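Tapirin (Caldicellulosiruptor hydrothermalis, PDB 6N2C) probably binds cellulose through a C-terminal beta-helix domain that also carries zinc, helping this extremely thermophilic bacterium adhere to its substrate. Local coordinates at residues Phe261-Arg267 with Ser281-Glu287; Tyr172-Trp176 with Asn271-Phe275; Ile180-Tyr186 with Phe461-Ile466. One frame throughout, in Å; residues are numbered along the deposited sequence.

In the fold
The three contacts lie in or beside one parallel beta-helix, whose successive coils stack their strands in long parallel sheets. Interaction 1 joins neighbouring coils at the loops leading into strands 267-270 and 287-290. Its segment 261-267 runs through strand 267-270 to the corner used by interaction 2, whose centre is about 23 Å away. Interactions 2 and 3 lie about 18 Å apart, centre to centre, and touch through Trp176 and Phe181; helix 451-457 packs beside both. Residues 172-176 and 180-186 lead into the first coil strand, 186-190, whereas 461-466 follow helix 451-457. Interaction 1 thus joins coil to coil, interaction 2 lays a flanking segment on a corner of the solenoid, and interaction 3 packs two flanking segments together, all away from the zinc site.

Interaction 1 (Phe261-Arg267 with Ser281-Glu287); sequences FNGNNNR and SLSGKDE
Both carboxylate oxygens of Asp286 are gripped twice. OD1 takes the backbone N of Asn266 nearly along its own C-O bond, with Asn266 N 2.8 Å from Asp286 OD1. Asn266 ND2 reaches the same oxygen on its syn side, 31° out of the carboxylate plane. The two donors of one asparagine can converge because its CG stands beside the backbone N (chi1 -60°). Asn266 ND2 also donates to Asn262 O at 3.0 Å, which fixes the turn of the amide. OD2 of Asp286 accepts from N and OG of Ser283 in its own loop, so four bonds hold this buried carboxylate. Ser283 OG in turn receives Asn264 N at 3.1 Å.

Next to this polar network, Phe261 N donates to Ser281 O at 2.9 Å. Leu282 CG lies over the rim of one face of the Phe261 ring, which also stacks with Phe241. At the other end, Glu287 N bonds to Asn266 O at 2.9 Å and a parallel bridge begins. The extended side chains of Arg267 and Glu287 run side by side in a weak salt bridge, Arg267 NE to Glu287 OE1 3.3 Å, while Arg267 NH1 pairs with Glu269.

Asn245 N donates to Asn266 OD1, and Asn306 OD1 accepts from Asp286 N. Asn245, Asn266, Asp286 and Asn306 therefore form an asparagine ladder, with aspartate on one rung, characteristic of turns in parallel beta-helices.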
loop_
_atom_site.group_PDB
_atom_site.type_symbol
_atom_site.label_atom_id
_atom_site.label_comp_id
_atom_site.label_asym_id
_atom_site.label_seq_id
_atom_site.Cartn_x
_atom_site.Cartn_y
_atom_site.Cartn_z
ATOM N N PHE A 261 -4.820 8.834 -0.513
ATOM C CA PHE A 261 -5.829 8.945 0.509
ATOM C C PHE A 261 -6.632 10.206 0.209
ATOM O O PHE A 261 -6.049 11.238 -0.135
ATOM C CB PHE A 261 -5.196 9.020 1.878
ATOM C CG PHE A 261 -4.607 7.739 2.372
ATOM C CD1 PHE A 261 -3.354 7.292 1.946
ATOM C CD2 PHE A 261 -5.320 6.915 3.234
ATOM C CE1 PHE A 261 -2.856 6.053 2.403
ATOM C CE2 PHE A 261 -4.823 5.692 3.710
ATOM C CZ PHE A 261 -3.572 5.270 3.283
ATOM N N ASN A 262 -7.933 10.107 0.307
ATOM C CA ASN A 262 -8.884 11.238 0.223
ATOM C C ASN A 262 -9.931 11.046 1.268
ATOM O O ASN A 262 -10.299 9.939 1.579
ATOM C CB ASN A 262 -9.633 11.262 -1.104
ATOM C CG ASN A 262 -8.719 11.410 -2.267
ATOM O OD1 ASN A 262 -8.188 12.500 -2.500
ATOM N ND2 ASN A 262 -8.386 10.260 -2.944
ATOM N N GLY A 263 -10.486 12.175 1.775
ATOM C CA GLY A 263 -11.737 12.147 2.494
ATOM C C GLY A 263 -11.584 11.969 4.001
ATOM O O GLY A 263 -12.549 12.051 4.782
ATOM N N ASN A 264 -10.340 11.733 4.437
ATOM C CA ASN A 264 -9.969 11.518 5.759
ATOM C C ASN A 264 -10.530 10.228 6.379
ATOM O O ASN A 264 -11.415 9.561 5.814
ATOM C CB ASN A 264 -10.386 12.715 6.689
ATOM C CG ASN A 264 -9.641 14.050 6.381
ATOM O OD1 ASN A 264 -8.827 14.223 5.439
ATOM N ND2 ASN A 264 -9.891 14.952 7.218
ATOM N N ASN A 265 -10.052 9.948 7.568
ATOM C CA ASN A 265 -10.505 8.867 8.419
ATOM C C ASN A 265 -10.283 7.429 7.790
ATOM O O ASN A 265 -10.958 6.516 8.186
ATOM C CB ASN A 265 -11.958 9.017 8.769
ATOM C CG ASN A 265 -12.210 10.258 9.628
ATOM O OD1 ASN A 265 -11.645 10.347 10.685
ATOM N ND2 ASN A 265 -13.031 11.192 9.141
ATOM N N ASN A 266 -9.302 7.302 6.919
ATOM C CA ASN A 266 -9.024 6.000 6.287
ATOM C C ASN A 266 -8.002 5.287 7.128
ATOM O O ASN A 266 -7.175 5.921 7.823
ATOM C CB ASN A 266 -8.478 6.233 4.932
ATOM C CG ASN A 266 -9.419 7.007 4.015
ATOM O OD1 ASN A 266 -10.428 6.480 3.558
ATOM N ND2 ASN A 266 -9.067 8.239 3.719
ATOM N N ARG A 267 -7.930 3.935 6.941
ATOM C CA ARG A 267 -6.943 3.139 7.641
ATOM C C ARG A 267 -6.465 2.055 6.662
ATOM O O ARG A 267 -7.306 1.445 5.990
ATOM C CB ARG A 267 -7.567 2.477 8.842
ATOM C CG ARG A 267 -6.563 1.697 9.685
ATOM C CD ARG A 267 -7.165 1.173 11.033
ATOM N NE ARG A 267 -6.184 0.506 11.864
ATOM C CZ ARG A 267 -5.842 -0.799 11.832
ATOM N NH1 ARG A 267 -6.419 -1.716 11.022
ATOM N NH2 ARG A 267 -4.873 -1.222 12.666
ATOM N N SER A 281 0.198 9.149 -0.362
ATOM C CA SER A 281 -0.171 10.507 0.114
ATOM C C SER A 281 -1.343 10.532 1.057
ATOM O O SER A 281 -2.457 10.139 0.637
ATOM C CB SER A 281 -0.413 11.396 -1.123
ATOM O OG SER A 281 -0.909 12.687 -0.683
ATOM N N LEU A 282 -1.124 11.011 2.321
ATOM C CA LEU A 282 -2.177 11.039 3.321
ATOM C C LEU A 282 -3.037 12.350 3.217
ATOM O O LEU A 282 -2.557 13.354 2.635
ATOM C CB LEU A 282 -1.683 10.807 4.758
ATOM C CG LEU A 282 -1.356 9.313 5.013
ATOM C CD1 LEU A 282 -0.111 8.831 4.240
ATOM C CD2 LEU A 282 -1.100 9.194 6.480
ATOM N N SER A 283 -4.262 12.283 3.646
ATOM C CA SER A 283 -5.242 13.389 3.556
ATOM C C SER A 283 -5.541 14.127 4.846
ATOM O O SER A 283 -6.047 15.265 4.795
ATOM C CB SER A 283 -6.584 12.974 2.891
ATOM O OG SER A 283 -7.359 12.099 3.691
ATOM N N GLY A 284 -5.312 13.484 5.983
ATOM C CA GLY A 284 -5.715 13.902 7.309
ATOM C C GLY A 284 -6.558 12.888 8.045
ATOM O O GLY A 284 -7.377 12.184 7.409
ATOM N N LYS A 285 -6.275 12.677 9.327
ATOM C CA LYS A 285 -6.943 11.674 10.125
ATOM C C LYS A 285 -6.845 10.273 9.395
ATOM O O LYS A 285 -7.714 9.443 9.532
ATOM C CB LYS A 285 -8.398 11.995 10.385
ATOM C CG LYS A 285 -8.572 13.232 11.249
ATOM C CD LYS A 285 -8.670 12.751 12.673
ATOM C CE LYS A 285 -10.100 12.892 13.098
ATOM N NZ LYS A 285 -10.318 14.211 13.745
ATOM N N ASP A 286 -5.732 10.061 8.718
ATOM C CA ASP A 286 -5.508 8.784 8.003
ATOM C C ASP A 286 -4.400 8.014 8.747
ATOM O O ASP A 286 -3.431 8.613 9.262
ATOM C CB ASP A 286 -5.116 9.045 6.573
ATOM C CG ASP A 286 -6.240 9.592 5.745
ATOM O OD1 ASP A 286 -7.405 9.103 5.862
ATOM O OD2 ASP A 286 -5.921 10.383 4.822
ATOM N N GLU A 287 -4.538 6.676 8.744
ATOM C CA GLU A 287 -3.560 5.827 9.411
ATOM C C GLU A 287 -3.048 4.755 8.498
ATOM O O GLU A 287 -3.839 4.102 7.842
ATOM C CB GLU A 287 -4.244 5.159 10.600
ATOM C CG GLU A 287 -3.314 4.258 11.400
ATOM C CD GLU A 287 -3.949 3.547 12.615
ATOM O OE1 GLU A 287 -5.185 3.558 12.807
ATOM O OE2 GLU A 287 -3.168 3.038 13.440
HETATM O O HOH W 1 -3.718 12.822 -0.655
HETATM O O HOH W 2 -8.019 6.702 10.432
HETATM O O HOH W 3 -4.151 0.828 14.562
#

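Interaction 2 (Tyr172-Trp176 with Asn271-Phe275); sequences YLLAW and NSLLF
Leu174 and Leu273 both hold CG anti to the backbone N (chi1 178° and 179°), which extends each side chain toward the other segment, and their ends meet at 4.3 Å between Leu174 CD2 and Leu273 CD1. Ser272 adopts the same kind of torsion, carrying its hydroxyl to the two residues at the tip of the opposing turn. Ser272 OG rests 3.4 Å from Ala175 CB and 3.6 Å from Leu174 CD1, a polar atom laid against two methyl groups.

Ala175 fits between the side chains of Ser272 and Leu273. Ala175 CB lies 3.6 Å from Leu273 CB and 3.9 Å from Leu273 CD2, so a single methyl touches both the root and one branch of the leucine. The tip is shaped by a type II beta turn, closed by Trp176 N donating to Leu173 O at 3.0 Å. Leu174 and Ala175 are its two central residues, and Ala175 has a positive phi of 64°. Beyond the turn, Ala175 O accepts a hydrogen bond from Asn251 ND2 of the preceding coil.

Leu273 also packs against Ile453 of helix 451-457 and Leu252 of strand 252-255, so the turn shares an apolar patch with that helix. The contact is modest, burying 179 Å² over both segments. It is plain packing of a flanking turn against a corner of the parallel beta-helix, beside strand 273-276.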
loop_
_atom_site.group_PDB
_atom_site.type_symbol
_atom_site.label_atom_id
_atom_site.label_comp_id
_atom_site.label_asym_id
_atom_site.label_seq_id
_atom_site.Cartn_x
_atom_site.Cartn_y
_atom_site.Cartn_z
ATOM N N TYR A 172 14.909 -11.691 0.558
ATOM C CA TYR A 172 14.507 -11.876 -0.824
ATOM C C TYR A 172 13.108 -12.453 -0.823
ATOM O O TYR A 172 12.282 -12.127 -1.728
ATOM C CB TYR A 172 15.470 -12.806 -1.549
ATOM C CG TYR A 172 15.415 -12.707 -3.044
ATOM C CD1 TYR A 172 15.177 -11.462 -3.719
ATOM C CD2 TYR A 172 15.589 -13.865 -3.808
ATOM C CE1 TYR A 172 15.109 -11.391 -5.083
ATOM C CE2 TYR A 172 15.502 -13.823 -5.177
ATOM C CZ TYR A 172 15.294 -12.613 -5.838
ATOM O OH TYR A 172 15.217 -12.591 -7.197
ATOM N N LEU A 173 12.805 -13.300 0.161
ATOM C CA LEU A 173 11.496 -13.982 0.216
ATOM C C LEU A 173 10.348 -13.288 0.990
ATOM O O LEU A 173 9.291 -13.871 1.290
ATOM C CB LEU A 173 11.663 -15.415 0.711
ATOM C CG LEU A 173 12.633 -16.234 -0.160
ATOM C CD1 LEU A 173 12.650 -17.628 0.478
ATOM C CD2 LEU A 173 12.186 -16.315 -1.590
ATOM N N LEU A 174 10.580 -12.036 1.354
ATOM C CA LEU A 174 9.582 -11.285 2.092
ATOM C C LEU A 174 8.306 -11.277 1.268
ATOM O O LEU A 174 8.357 -10.927 0.082
ATOM C CB LEU A 174 10.073 -9.840 2.232
ATOM C CG LEU A 174 9.064 -8.888 2.974
ATOM C CD1 LEU A 174 8.675 -9.403 4.346
ATOM C CD2 LEU A 174 9.752 -7.568 3.045
ATOM N N ALA A 175 7.235 -11.704 1.907
ATOM C CA ALA A 175 5.875 -11.676 1.311
ATOM C C ALA A 175 5.737 -12.565 0.100
ATOM O O ALA A 175 4.831 -12.424 -0.677
ATOM C CB ALA A 175 5.363 -10.259 1.016
ATOM N N TRP A 176 6.634 -13.542 -0.069
ATOM C CA TRP A 176 6.443 -14.478 -1.166
ATOM C C TRP A 176 5.181 -15.272 -0.978
ATOM O O TRP A 176 4.960 -15.802 0.077
ATOM C CB TRP A 176 7.635 -15.435 -1.258
ATOM C CG TRP A 176 7.381 -16.367 -2.467
ATOM C CD1 TRP A 176 6.680 -17.555 -2.479
ATOM C CD2 TRP A 176 7.715 -16.076 -3.784
ATOM N NE1 TRP A 176 6.601 -18.010 -3.772
ATOM C CE2 TRP A 176 7.231 -17.120 -4.591
ATOM C CE3 TRP A 176 8.408 -15.010 -4.402
ATOM C CZ2 TRP A 176 7.371 -17.106 -5.964
ATOM C CZ3 TRP A 176 8.576 -15.007 -5.755
ATOM C CH2 TRP A 176 8.059 -16.089 -6.541
ATOM N N ASN A 271 0.282 -6.125 6.825
ATOM C CA ASN A 271 0.968 -7.021 7.799
ATOM C C ASN A 271 2.207 -7.698 7.255
ATOM O O ASN A 271 2.844 -8.424 7.952
ATOM C CB ASN A 271 -0.014 -8.007 8.364
ATOM C CG ASN A 271 -1.070 -7.311 9.119
ATOM O OD1 ASN A 271 -0.737 -6.399 9.863
ATOM N ND2 ASN A 271 -2.290 -7.665 8.938
ATOM N N SER A 272 2.602 -7.459 6.047
ATOM C CA SER A 272 3.972 -7.890 5.637
ATOM C C SER A 272 4.634 -6.918 4.733
ATOM O O SER A 272 5.684 -6.432 5.073
ATOM C CB SER A 272 3.856 -9.289 4.997
ATOM O OG SER A 272 5.067 -9.704 4.406
ATOM N N LEU A 273 4.054 -6.597 3.592
ATOM C CA LEU A 273 4.755 -5.748 2.605
ATOM C C LEU A 273 3.781 -4.769 1.966
ATOM O O LEU A 273 2.748 -5.210 1.433
ATOM C CB LEU A 273 5.361 -6.643 1.505
ATOM C CG LEU A 273 6.121 -5.979 0.351
ATOM C CD1 LEU A 273 7.193 -4.982 0.815
ATOM C CD2 LEU A 273 6.730 -6.970 -0.651
ATOM N N LEU A 274 4.175 -3.473 1.918
ATOM C CA LEU A 274 3.416 -2.426 1.187
ATOM C C LEU A 274 4.401 -1.840 0.271
ATOM O O LEU A 274 5.463 -1.337 0.732
ATOM C CB LEU A 274 2.919 -1.363 2.220
ATOM C CG LEU A 274 2.172 -0.188 1.667
ATOM C CD1 LEU A 274 0.928 -0.718 0.993
ATOM C CD2 LEU A 274 1.765 0.720 2.781
ATOM N N PHE A 275 4.142 -1.894 -1.044
ATOM C CA PHE A 275 5.123 -1.485 -2.031
ATOM C C PHE A 275 4.438 -0.660 -3.078
ATOM O O PHE A 275 3.497 -1.147 -3.704
ATOM C CB PHE A 275 5.753 -2.755 -2.690
ATOM C CG PHE A 275 6.994 -2.516 -3.431
ATOM C CD1 PHE A 275 6.993 -1.772 -4.628
ATOM C CD2 PHE A 275 8.223 -2.998 -2.951
ATOM C CE1 PHE A 275 8.179 -1.532 -5.322
ATOM C CE2 PHE A 275 9.363 -2.757 -3.662
ATOM C CZ PHE A 275 9.365 -2.019 -4.816
#

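Interaction 3 (Ile180-Tyr186 with Phe461-Ile466); sequences IFDFTTY and FPTNWI
Phe183 and Phe181 join Phe461 and Trp465 in an aromatic cluster where the segment leading into the first coil strand of the parallel beta-helix meets the chain after helix 451-457. The tight part surrounds Phe183. Ile466 CG2 sits 3.6 Å from the centroid of the Phe183 ring, almost on the ring normal, in a CH-pi contact, while Tyr186 CE1 covers the opposite face. The longer branch of Ile466, from CG1, is anti to the backbone N (chi1 -176°), leaving CG2 to press on the ring.

Phe181 turns its edge to one face of Trp465, with planes at 58° and ring centroids 4.8 Å apart. Its CB lies over the five-membered ring, and Asn464 CB covers the other face of the indole. Trp465 NE1 is hydrogen-bonded to Glu572. Replacing Trp465 by an alanine is likely to open a gap beside the Phe181 ring and leave Glu572 without its indole donor.

Packing relaxes toward Thr463, which is exposed, and Pro462, which follows a cis peptide and lies near a bound glycerol, probably from the crystallisation liquor; Pro462 CB still touches Phe183 CZ at 3.7 Å. Water also enters between the backbones, lying between Phe183 N and Trp465 O and accepting from Phe183 N at 2.8 Å. By contrast, at the buried edge of Phe461, Tyr186 OH donates to a lone pair of Ile180 O in the carbonyl plane, at 2.6 Å.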
loop_
_atom_site.group_PDB
_atom_site.type_symbol
_atom_site.label_atom_id
_atom_site.label_comp_id
_atom_site.label_asym_id
_atom_site.label_seq_id
_atom_site.Cartn_x
_atom_site.Cartn_y
_atom_site.Cartn_z
ATOM N N ILE A 180 -0.320 -16.007 -5.451
ATOM C CA ILE A 180 -0.383 -14.845 -6.352
ATOM C C ILE A 180 -0.513 -15.272 -7.832
ATOM O O ILE A 180 -1.111 -14.573 -8.642
ATOM C CB ILE A 180 0.750 -13.852 -6.030
ATOM C CG1 ILE A 180 0.343 -13.061 -4.752
ATOM C CG2 ILE A 180 0.989 -12.879 -7.140
ATOM C CD1 ILE A 180 1.538 -12.363 -4.064
ATOM N N PHE A 181 0.120 -16.422 -8.167
ATOM C CA PHE A 181 0.163 -16.887 -9.550
ATOM C C PHE A 181 -0.908 -17.893 -9.839
ATOM O O PHE A 181 -0.968 -18.379 -10.975
ATOM C CB PHE A 181 1.509 -17.533 -9.818
ATOM C CG PHE A 181 2.646 -16.615 -9.508
ATOM C CD1 PHE A 181 3.005 -15.607 -10.354
ATOM C CD2 PHE A 181 3.290 -16.705 -8.266
ATOM C CE1 PHE A 181 4.016 -14.742 -10.007
ATOM C CE2 PHE A 181 4.303 -15.862 -7.938
ATOM C CZ PHE A 181 4.667 -14.868 -8.798
ATOM N N ASP A 182 -1.778 -18.157 -8.878
ATOM C CA ASP A 182 -2.918 -19.045 -9.046
ATOM C C ASP A 182 -4.222 -18.274 -9.081
ATOM O O ASP A 182 -4.796 -17.874 -8.018
ATOM C CB ASP A 182 -2.910 -20.062 -7.940
ATOM C CG ASP A 182 -4.016 -21.092 -8.051
ATOM O OD1 ASP A 182 -5.000 -20.865 -8.757
ATOM O OD2 ASP A 182 -3.904 -22.150 -7.282
ATOM N N PHE A 183 -4.760 -18.131 -10.311
ATOM C CA PHE A 183 -5.976 -17.316 -10.445
ATOM C C PHE A 183 -7.246 -17.954 -9.985
ATOM O O PHE A 183 -8.331 -17.370 -10.138
ATOM C CB PHE A 183 -5.983 -16.579 -11.810
ATOM C CG PHE A 183 -4.997 -15.486 -11.854
ATOM C CD1 PHE A 183 -5.366 -14.215 -11.412
ATOM C CD2 PHE A 183 -3.661 -15.774 -12.121
ATOM C CE1 PHE A 183 -4.400 -13.240 -11.309
ATOM C CE2 PHE A 183 -2.705 -14.793 -12.069
ATOM C CZ PHE A 183 -3.129 -13.507 -11.595
ATOM N N THR A 184 -7.193 -19.167 -9.392
ATOM C CA THR A 184 -8.346 -19.677 -8.709
ATOM C C THR A 184 -8.444 -19.143 -7.231
ATOM O O THR A 184 -9.395 -19.554 -6.474
ATOM C CB THR A 184 -8.396 -21.228 -8.613
ATOM O OG1 THR A 184 -7.356 -21.687 -7.760
ATOM C CG2 THR A 184 -8.285 -21.827 -10.019
ATOM N N THR A 185 -7.510 -18.295 -6.847
ATOM C CA THR A 185 -7.480 -17.683 -5.492
ATOM C C THR A 185 -7.864 -16.199 -5.494
ATOM O O THR A 185 -7.611 -15.499 -4.531
ATOM C CB THR A 185 -6.099 -17.851 -4.811
ATOM O OG1 THR A 185 -5.106 -17.043 -5.423
ATOM C CG2 THR A 185 -5.676 -19.323 -4.870
ATOM N N TYR A 186 -8.414 -15.742 -6.615
ATOM C CA TYR A 186 -8.796 -14.322 -6.777
ATOM C C TYR A 186 -10.268 -14.115 -6.753
ATOM O O TYR A 186 -11.024 -14.746 -7.516
ATOM C CB TYR A 186 -8.166 -13.698 -8.058
ATOM C CG TYR A 186 -6.680 -13.387 -7.959
ATOM C CD1 TYR A 186 -5.744 -14.398 -7.911
ATOM C CD2 TYR A 186 -6.242 -12.108 -8.002
ATOM C CE1 TYR A 186 -4.388 -14.138 -7.828
ATOM C CE2 TYR A 186 -4.891 -11.818 -8.009
ATOM C CZ TYR A 186 -3.968 -12.836 -7.907
ATOM O OH TYR A 186 -2.622 -12.545 -7.880
ATOM N N PHE A 461 3.608 -11.316 -15.758
ATOM C CA PHE A 461 2.472 -11.301 -14.815
ATOM C C PHE A 461 1.440 -10.321 -15.224
ATOM O O PHE A 461 1.743 -9.138 -15.373
ATOM C CB PHE A 461 2.979 -10.964 -13.393
ATOM C CG PHE A 461 1.903 -11.065 -12.368
ATOM C CD1 PHE A 461 1.590 -12.294 -11.763
ATOM C CD2 PHE A 461 1.190 -9.935 -11.965
ATOM C CE1 PHE A 461 0.578 -12.381 -10.854
ATOM C CE2 PHE A 461 0.201 -10.048 -11.000
ATOM C CZ PHE A 461 -0.132 -11.239 -10.439
ATOM N N PRO A 462 0.188 -10.718 -15.362
ATOM C CA PRO A 462 -0.407 -11.990 -14.938
ATOM C C PRO A 462 -0.637 -12.992 -16.091
ATOM O O PRO A 462 -1.172 -14.103 -15.876
ATOM C CB PRO A 462 -1.710 -11.508 -14.363
ATOM C CG PRO A 462 -2.141 -10.397 -15.293
ATOM C CD PRO A 462 -0.833 -9.686 -15.554
ATOM N N THR A 463 -0.321 -12.558 -17.312
ATOM C CA THR A 463 -0.785 -13.377 -18.452
ATOM C C THR A 463 -0.144 -14.749 -18.661
ATOM O O THR A 463 -0.714 -15.524 -19.441
ATOM C CB THR A 463 -0.741 -12.599 -19.812
ATOM O OG1 THR A 463 0.597 -12.291 -20.123
ATOM C CG2 THR A 463 -1.567 -11.376 -19.775
ATOM N N ASN A 464 0.991 -15.097 -18.033
ATOM C CA ASN A 464 1.417 -16.441 -18.041
ATOM C C ASN A 464 0.380 -17.379 -17.450
ATOM O O ASN A 464 0.303 -18.544 -17.840
ATOM C CB ASN A 464 2.751 -16.651 -17.279
ATOM C CG ASN A 464 3.961 -16.464 -18.153
ATOM O OD1 ASN A 464 3.990 -15.610 -19.064
ATOM N ND2 ASN A 464 5.091 -17.185 -17.751
ATOM N N TRP A 465 -0.435 -16.895 -16.491
ATOM C CA TRP A 465 -1.363 -17.696 -15.722
ATOM C C TRP A 465 -2.868 -17.428 -15.912
ATOM O O TRP A 465 -3.744 -18.231 -15.510
ATOM C CB TRP A 465 -0.951 -17.559 -14.208
ATOM C CG TRP A 465 0.446 -17.976 -13.991
ATOM C CD1 TRP A 465 0.903 -19.221 -13.882
ATOM C CD2 TRP A 465 1.615 -17.100 -13.928
ATOM N NE1 TRP A 465 2.275 -19.194 -13.711
ATOM C CE2 TRP A 465 2.728 -17.908 -13.741
ATOM C CE3 TRP A 465 1.795 -15.716 -14.007
ATOM C CZ2 TRP A 465 4.020 -17.393 -13.617
ATOM C CZ3 TRP A 465 3.046 -15.183 -13.921
ATOM C CH2 TRP A 465 4.170 -16.030 -13.755
ATOM N N ILE A 466 -3.219 -16.308 -16.486
ATOM C CA ILE A 466 -4.592 -15.976 -16.724
ATOM C C ILE A 466 -4.679 -15.293 -18.070
ATOM O O ILE A 466 -4.082 -14.240 -18.318
ATOM C CB ILE A 466 -5.312 -15.159 -15.576
ATOM C CG1 ILE A 466 -6.755 -14.973 -15.917
ATOM C CG2 ILE A 466 -4.629 -13.852 -15.260
ATOM C CD1 ILE A 466 -7.686 -14.450 -14.852
HETATM O O HOH W 4 -3.730 -19.352 -12.593
#